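Local coordinates for protein putative citrate lyase, alfa subunit (Streptococcus mutans, PDB 2HJ0) that is a putative alpha subunit of citrate lyase, an alpha/beta protein with two large mixed sheets, probably of Rossmann-like type, in a two-chain assembly, at residues D46-S51 and S172-N177; K252-A257 and T288-E293; S414-G419 and K474-A479. All coordinates share one frame; numbering follows the deposited sequence.

Contact 1: residues D46-S51 and S172-N177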
# COMPACT_ATOMS: atom_id res chain seq x y z
N ASP A 46 6.95 -19.66 11.44
CA ASP A 46 5.52 -19.58 11.70
C ASP A 46 5.25 -18.21 12.31
O ASP A 46 5.84 -17.86 13.32
CB ASP A 46 5.10 -20.67 12.68
CG ASP A 46 3.64 -21.02 12.56
OD1 ASP A 46 2.78 -20.10 12.62
OD2 ASP A 46 3.34 -22.23 12.42
N LYS A 47 4.36 -17.42 11.70
CA LYS A 47 4.07 -16.09 12.24
C LYS A 47 2.90 -16.08 13.23
O LYS A 47 2.66 -15.08 13.89
CB LYS A 47 3.81 -15.11 11.08
CG LYS A 47 5.01 -14.96 10.12
CD LYS A 47 4.67 -14.23 8.81
CE LYS A 47 4.52 -12.73 9.00
NZ LYS A 47 4.11 -12.03 7.74
N LEU A 48 2.19 -17.20 13.35
CA LEU A 48 1.06 -17.29 14.28
C LEU A 48 1.57 -17.62 15.68
O LEU A 48 2.45 -18.47 15.83
CB LEU A 48 0.07 -18.38 13.82
CG LEU A 48 -1.45 -18.09 13.86
CD1 LEU A 48 -2.21 -19.39 13.57
CD2 LEU A 48 -1.88 -17.54 15.21
N LEU A 49 1.03 -16.94 16.68
CA LEU A 49 1.42 -17.15 18.08
C LEU A 49 0.23 -17.63 18.91
O LEU A 49 -0.91 -17.58 18.45
CB LEU A 49 1.97 -15.85 18.66
CG LEU A 49 3.48 -15.62 18.58
CD1 LEU A 49 4.04 -16.12 17.26
CD2 LEU A 49 3.77 -14.13 18.76
N SER A 50 0.49 -18.07 20.13
CA SER A 50 -0.60 -18.58 20.97
C SER A 50 -1.34 -17.53 21.79
O SER A 50 -2.55 -17.63 21.97
CB SER A 50 -0.06 -19.63 21.94
OG SER A 50 0.83 -19.03 22.84
N SER A 51 -0.62 -16.53 22.28
CA SER A 51 -1.25 -15.52 23.11
C SER A 51 -0.62 -14.15 22.98
O SER A 51 0.42 -13.99 22.35
CB SER A 51 -1.13 -15.95 24.56
OG SER A 51 0.24 -15.99 24.94
N SER A 172 -8.04 -12.24 9.59
CA SER A 172 -6.64 -12.33 9.18
C SER A 172 -6.23 -13.78 8.96
O SER A 172 -6.78 -14.68 9.60
CB SER A 172 -5.77 -11.71 10.27
OG SER A 172 -4.40 -12.01 10.05
N ASP A 173 -5.30 -14.03 8.04
CA ASP A 173 -4.85 -15.41 7.86
C ASP A 173 -3.67 -15.59 8.80
O ASP A 173 -3.33 -14.68 9.55
CB ASP A 173 -4.43 -15.71 6.41
CG ASP A 173 -3.52 -14.65 5.82
OD1 ASP A 173 -2.62 -14.16 6.55
OD2 ASP A 173 -3.70 -14.34 4.62
N ALA A 174 -3.04 -16.76 8.76
CA ALA A 174 -1.92 -17.04 9.63
C ALA A 174 -0.64 -16.49 9.06
O ALA A 174 0.45 -16.94 9.40
CB ALA A 174 -1.79 -18.52 9.87
N TYR A 175 -0.75 -15.50 8.19
CA TYR A 175 0.45 -14.91 7.63
C TYR A 175 0.41 -13.40 7.71
O TYR A 175 1.41 -12.74 7.39
CB TYR A 175 0.62 -15.37 6.18
CG TYR A 175 2.06 -15.68 5.82
CD1 TYR A 175 2.83 -16.53 6.62
CD2 TYR A 175 2.63 -15.18 4.66
CE1 TYR A 175 4.12 -16.88 6.26
CE2 TYR A 175 3.93 -15.52 4.30
CZ TYR A 175 4.67 -16.38 5.11
OH TYR A 175 5.94 -16.76 4.73
N GLY A 176 -0.74 -12.84 8.11
CA GLY A 176 -0.87 -11.40 8.24
C GLY A 176 -1.84 -10.60 7.36
O GLY A 176 -2.11 -9.44 7.67
N ASN A 177 -2.33 -11.17 6.26
CA ASN A 177 -3.28 -10.44 5.42
C ASN A 177 -4.56 -10.24 6.26
O ASN A 177 -5.22 -11.21 6.64
CB ASN A 177 -3.61 -11.24 4.16
CG ASN A 177 -2.39 -11.44 3.26
OD1 ASN A 177 -1.81 -10.48 2.75
ND2 ASN A 177 -2.01 -12.70 3.06

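Contact 2: residues K252-A257 and T288-E293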
# COMPACT_ATOMS: atom_id res chain seq x y z
N LYS A 252 -34.09 22.86 17.10
CA LYS A 252 -33.02 23.84 17.08
C LYS A 252 -31.89 23.32 16.20
O LYS A 252 -31.38 24.03 15.33
CB LYS A 252 -32.53 24.12 18.50
CG LYS A 252 -31.35 25.08 18.60
CD LYS A 252 -31.00 25.36 20.06
CE LYS A 252 -31.65 26.64 20.56
NZ LYS A 252 -33.14 26.70 20.37
N GLU A 253 -31.50 22.06 16.40
CA GLU A 253 -30.44 21.49 15.59
C GLU A 253 -30.82 21.45 14.11
O GLU A 253 -30.02 21.82 13.25
CB GLU A 253 -30.07 20.10 16.11
CG GLU A 253 -29.20 20.14 17.35
CD GLU A 253 -28.99 18.78 17.99
OE1 GLU A 253 -28.15 18.66 18.92
OE2 GLU A 253 -29.67 17.82 17.56
N LEU A 254 -32.05 21.01 13.82
CA LEU A 254 -32.52 20.93 12.44
C LEU A 254 -32.48 22.29 11.73
O LEU A 254 -32.26 22.36 10.52
CB LEU A 254 -33.95 20.37 12.38
CG LEU A 254 -34.09 18.86 12.49
CD1 LEU A 254 -35.55 18.48 12.52
CD2 LEU A 254 -33.38 18.21 11.33
N LEU A 255 -32.71 23.35 12.48
CA LEU A 255 -32.67 24.68 11.90
C LEU A 255 -31.22 25.00 11.56
O LEU A 255 -30.93 25.53 10.49
CB LEU A 255 -33.18 25.71 12.91
CG LEU A 255 -33.36 27.15 12.42
CD1 LEU A 255 -34.65 27.26 11.67
CD2 LEU A 255 -33.37 28.09 13.61
N ILE A 256 -30.33 24.67 12.48
CA ILE A 256 -28.91 24.92 12.27
C ILE A 256 -28.47 24.12 11.05
O ILE A 256 -27.78 24.65 10.18
CB ILE A 256 -28.07 24.52 13.52
CG1 ILE A 256 -28.47 25.41 14.70
CG2 ILE A 256 -26.58 24.70 13.23
CD1 ILE A 256 -27.79 25.08 15.99
N ALA A 257 -28.88 22.86 10.98
CA ALA A 257 -28.53 22.03 9.84
C ALA A 257 -29.02 22.67 8.55
O ALA A 257 -28.26 22.80 7.60
CB ALA A 257 -29.15 20.65 9.98
N THR A 288 -26.96 16.86 5.80
CA THR A 288 -27.05 16.08 4.57
C THR A 288 -28.49 15.88 4.08
O THR A 288 -28.73 15.75 2.89
CB THR A 288 -26.40 14.67 4.71
OG1 THR A 288 -27.19 13.86 5.58
CG2 THR A 288 -25.01 14.77 5.26
N ARG A 289 -29.45 15.86 5.00
CA ARG A 289 -30.85 15.69 4.63
C ARG A 289 -31.30 16.84 3.75
O ARG A 289 -31.81 16.62 2.64
CB ARG A 289 -31.75 15.64 5.87
CG ARG A 289 -33.23 15.79 5.56
CD ARG A 289 -34.06 16.08 6.79
NE ARG A 289 -34.21 14.92 7.66
CZ ARG A 289 -34.74 14.97 8.88
NH1 ARG A 289 -35.16 16.14 9.36
NH2 ARG A 289 -34.85 13.88 9.62
N PHE A 290 -31.11 18.06 4.23
CA PHE A 290 -31.51 19.25 3.47
C PHE A 290 -30.69 19.39 2.21
O PHE A 290 -31.19 19.82 1.18
CB PHE A 290 -31.37 20.51 4.34
CG PHE A 290 -32.14 20.43 5.62
CD1 PHE A 290 -31.63 19.75 6.71
CD2 PHE A 290 -33.42 20.98 5.71
CE1 PHE A 290 -32.37 19.60 7.87
CE2 PHE A 290 -34.17 20.85 6.87
CZ PHE A 290 -33.65 20.16 7.95
N MSE A 291 -29.43 19.01 2.30
CA MSE A 291 -28.53 19.09 1.17
C MSE A 291 -29.03 18.19 0.04
O MSE A 291 -29.13 18.63 -1.12
CB MSE A 291 -27.13 18.66 1.60
CG MSE A 291 -26.01 19.51 1.03
SE MSE A 291 -24.29 18.75 1.45
CE MSE A 291 -24.34 18.97 3.38
N ARG A 292 -29.36 16.94 0.38
CA ARG A 292 -29.87 15.96 -0.57
C ARG A 292 -31.08 16.54 -1.32
O ARG A 292 -31.13 16.51 -2.55
CB ARG A 292 -30.28 14.66 0.15
CG ARG A 292 -30.69 13.52 -0.78
CD ARG A 292 -31.04 12.24 -0.03
NE ARG A 292 -32.43 12.23 0.39
CZ ARG A 292 -33.44 11.73 -0.32
NH1 ARG A 292 -33.20 11.19 -1.51
NH2 ARG A 292 -34.68 11.81 0.13
N GLU A 293 -32.05 17.05 -0.57
CA GLU A 293 -33.25 17.64 -1.12
C GLU A 293 -32.89 18.68 -2.18
O GLU A 293 -33.43 18.66 -3.29
CB GLU A 293 -34.05 18.31 0.01
CG GLU A 293 -35.47 18.72 -0.37
CD GLU A 293 -36.12 19.60 0.69
OE1 GLU A 293 -36.18 19.18 1.87
OE2 GLU A 293 -36.59 20.72 0.34

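Contact 3: residues S414-G419 and K474-A479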
# COMPACT_ATOMS: atom_id res chain seq x y z
N SER A 414 -22.97 25.09 15.25
CA SER A 414 -23.20 24.74 16.65
C SER A 414 -24.18 25.67 17.36
O SER A 414 -24.14 26.89 17.19
CB SER A 414 -21.89 24.74 17.43
OG SER A 414 -22.19 24.63 18.81
N PRO A 415 -25.07 25.10 18.20
CA PRO A 415 -26.04 25.92 18.91
C PRO A 415 -25.37 27.09 19.61
O PRO A 415 -24.20 27.02 19.98
CB PRO A 415 -26.70 24.95 19.87
CG PRO A 415 -25.63 23.94 20.11
CD PRO A 415 -25.06 23.73 18.74
N LEU A 416 -26.12 28.17 19.76
CA LEU A 416 -25.63 29.37 20.40
C LEU A 416 -25.20 29.07 21.83
O LEU A 416 -24.19 29.58 22.31
CB LEU A 416 -26.73 30.42 20.38
CG LEU A 416 -26.29 31.87 20.50
CD1 LEU A 416 -25.34 32.21 19.36
CD2 LEU A 416 -27.53 32.77 20.45
N VAL A 417 -25.97 28.22 22.51
CA VAL A 417 -25.67 27.86 23.89
C VAL A 417 -26.09 26.41 24.18
O VAL A 417 -27.00 25.89 23.54
CB VAL A 417 -26.41 28.81 24.86
CG1 VAL A 417 -26.28 28.31 26.28
CG2 VAL A 417 -25.83 30.21 24.76
N ARG A 418 -25.39 25.77 25.11
CA ARG A 418 -25.70 24.41 25.52
C ARG A 418 -25.96 24.47 27.02
O ARG A 418 -25.03 24.63 27.82
CB ARG A 418 -24.54 23.45 25.23
CG ARG A 418 -24.37 23.08 23.77
CD ARG A 418 -23.45 21.88 23.63
NE ARG A 418 -23.33 21.45 22.25
CZ ARG A 418 -22.62 22.09 21.32
NH1 ARG A 418 -21.94 23.19 21.64
NH2 ARG A 418 -22.58 21.62 20.07
N GLY A 419 -27.22 24.37 27.41
CA GLY A 419 -27.56 24.43 28.82
C GLY A 419 -27.17 25.79 29.37
O GLY A 419 -27.70 26.81 28.95
N LYS A 474 -21.39 36.19 20.16
CA LYS A 474 -20.90 36.08 21.52
C LYS A 474 -21.81 36.86 22.46
O LYS A 474 -22.26 36.34 23.48
CB LYS A 474 -19.47 36.61 21.60
CG LYS A 474 -18.81 36.42 22.95
CD LYS A 474 -19.10 37.58 23.88
CE LYS A 474 -18.42 38.82 23.38
NZ LYS A 474 -18.74 39.98 24.24
N GLU A 475 -22.10 38.11 22.10
CA GLU A 475 -22.97 38.95 22.91
C GLU A 475 -24.35 38.32 23.02
O GLU A 475 -24.97 38.31 24.09
CB GLU A 475 -23.09 40.34 22.28
CG GLU A 475 -21.76 41.06 22.23
CD GLU A 475 -21.71 42.16 21.16
OE1 GLU A 475 -20.62 42.78 21.02
OE2 GLU A 475 -22.74 42.39 20.47
N LYS A 476 -24.81 37.79 21.90
CA LYS A 476 -26.10 37.13 21.80
C LYS A 476 -26.13 35.90 22.73
O LYS A 476 -27.20 35.48 23.19
CB LYS A 476 -26.33 36.75 20.33
CG LYS A 476 -27.66 36.10 20.00
CD LYS A 476 -28.81 37.08 20.02
CE LYS A 476 -30.14 36.36 19.73
NZ LYS A 476 -30.41 35.24 20.70
N ALA A 477 -24.94 35.35 23.01
CA ALA A 477 -24.79 34.18 23.88
C ALA A 477 -24.72 34.60 25.34
O ALA A 477 -25.39 34.02 26.20
CB ALA A 477 -23.53 33.41 23.50
N TYR A 478 -23.90 35.60 25.62
CA TYR A 478 -23.75 36.13 26.96
C TYR A 478 -25.11 36.60 27.49
O TYR A 478 -25.37 36.54 28.70
CB TYR A 478 -22.74 37.28 26.97
CG TYR A 478 -22.83 38.20 28.18
CD1 TYR A 478 -23.70 39.29 28.19
CD2 TYR A 478 -22.06 37.97 29.33
CE1 TYR A 478 -23.82 40.12 29.31
CE2 TYR A 478 -22.17 38.79 30.46
CZ TYR A 478 -23.05 39.86 30.44
OH TYR A 478 -23.16 40.66 31.56
N ALA A 479 -25.97 37.05 26.60
CA ALA A 479 -27.29 37.52 27.01
C ALA A 479 -28.24 36.37 27.32
O ALA A 479 -29.42 36.60 27.57
CB ALA A 479 -27.89 38.40 25.93

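Contact 1: residues D46-S51 and S172-N177
At the edge of the large mixed sheet, beside its short outermost strand 48-49, K47 lies over the ring of Y175, which belongs to the turn joining strands 171-172 and 178-179. The two side chains cross at about a right angle, and the lysine chain bends at chi3 (75°), bringing its last atoms over the aromatic face. K47 CD makes a CH-pi contact over the face, 4.0 Å from the centroid of the Y175 ring. K47 NZ makes a cation-pi contact at 4.7 Å from the same centroid, only 12° off the ring normal. K47 NZ donates to Y175 O at 2.8 Å, from a position tilted 25° out of the carbonyl plane. It also bonds to K360 O of the second subunit and weakly to V225 O, so the amino group ties this turn to the partner chain.

One residue along each segment, L48 CD1 packs on A174 CB at 3.8 Å. The turn is held from inside by D173, whose OD1 closes an Asx turn with Y175 N. N177 N reaches that oxygen from the opposite face of the carboxylate, while D173 OD2 uses its syn lone pair to take N177 ND2 at 2.8 Å.

Contact 2: residues K252-A257 and T288-E293
The backbone bond from A257 N to E253 O, 2.7 Å long, belongs to helix 251-265, which packs here against helix 282-297 beside the nine-stranded mixed sheet. The second helix connects the adjacent parallel strands 275-277 and 302-305, so it is the helix of a beta-alpha-beta crossover, consistent with the Rossmann-type clan of the family, and the first precedes strand 275-277. Over these segments the axes approach to 10.1 Å, with their N-to-C directions 44° apart. No hydrogen bond crosses between the segments; the contact is packing, mostly between side chains.

F290 is central. Its CB points toward helix 251-265, and the ring meets that helix at L254 and A257. L254 CD2 lies in the ring plane at its edge, 3.9 Å from F290 CE1, and the two side chains cross at about a right angle. A257 CB approaches the same F290 CE1 obliquely at 4.0 Å. The ring also comes close to the backbone, with F290 CZ 3.7 Å from L254 O. Farther along helix 251-265 it touches E258 and A261, extending the interface by another turn.

R289, the residue before F290, completes the contact. With CG anti to the backbone N (chi1 167°), the chain runs out past the ring before the bend at chi3 turns the guanidinium beside the leucine. R289 CD rests over one face of the F290 ring, 4.0 Å above its plane and displaced toward the rim, so aliphatic atoms from the same helix back the aromatic group. At the far end of that arginine, R289 NH1 lies 3.4 Å from L254 CD2, the methyl carbon that also meets the phenylalanine edge.

Contact 3: residues S414-G419 and K474-A479
L416, A477 and K476 contribute most of the surface buried where the turn before strand 417-418 meets helix 470-481. L416 has CG anti to its backbone N (chi1 -157°), and CB points toward the helix. Its CD2 packs against the aliphatic stem of K476, 3.4 Å from K476 CG, with the two side chains at about a right angle. The lysine bends at chi2 and again at chi4, which turns the far end toward the leucine and leaves K476 NZ 3.8 Å from L416 CD2. The leucine also touches L473 and I480 of the same helix, about one turn before and after K476 and A477.

A477 fits against both neighbouring residues of the first segment. Its CB is 4.1 Å from L416 O and equally far from V417 CG2, while L416 CG is a looser neighbour at 4.4 Å. V417 CG2 also approaches A477 O, so the valine branch meets both backbone and side chain of the alanine. No hydrogen bond joins the segments; the interface is van der Waals packing, largely apolar, although L416 N is bonded to the carboxylate of E444 elsewhere in the chain.

V417 continues onto I480 and V481, extending the apolar seam toward the helix end. The arrangement is that of a short antiparallel beta-hairpin, strands 417-418 and 421-422, laid against helix 470-481, the helix that follows edge strand 467-468 of the nine-stranded sheet.

In the fold
Contacts 2 and 3 are neighbours on one side of the chain's centre, their own centres 20 Å apart, and they meet directly: I256 CD1 packs 3.5 Å from P415 CA. E444 also lies between them, touched by the K252 side chain and bonded through its carboxylate to L416 N. Contacts 2 and 3 both lie beside the nine-stranded sheet. Contact 1 sits across the chain's centre at the edge of the ten-stranded sheet, its centre 47 Å from that of contact 2 and 54 Å from that of contact 3; the nearest atoms are about 32 Å and about 38 Å apart. It alone of the three touches the second subunit.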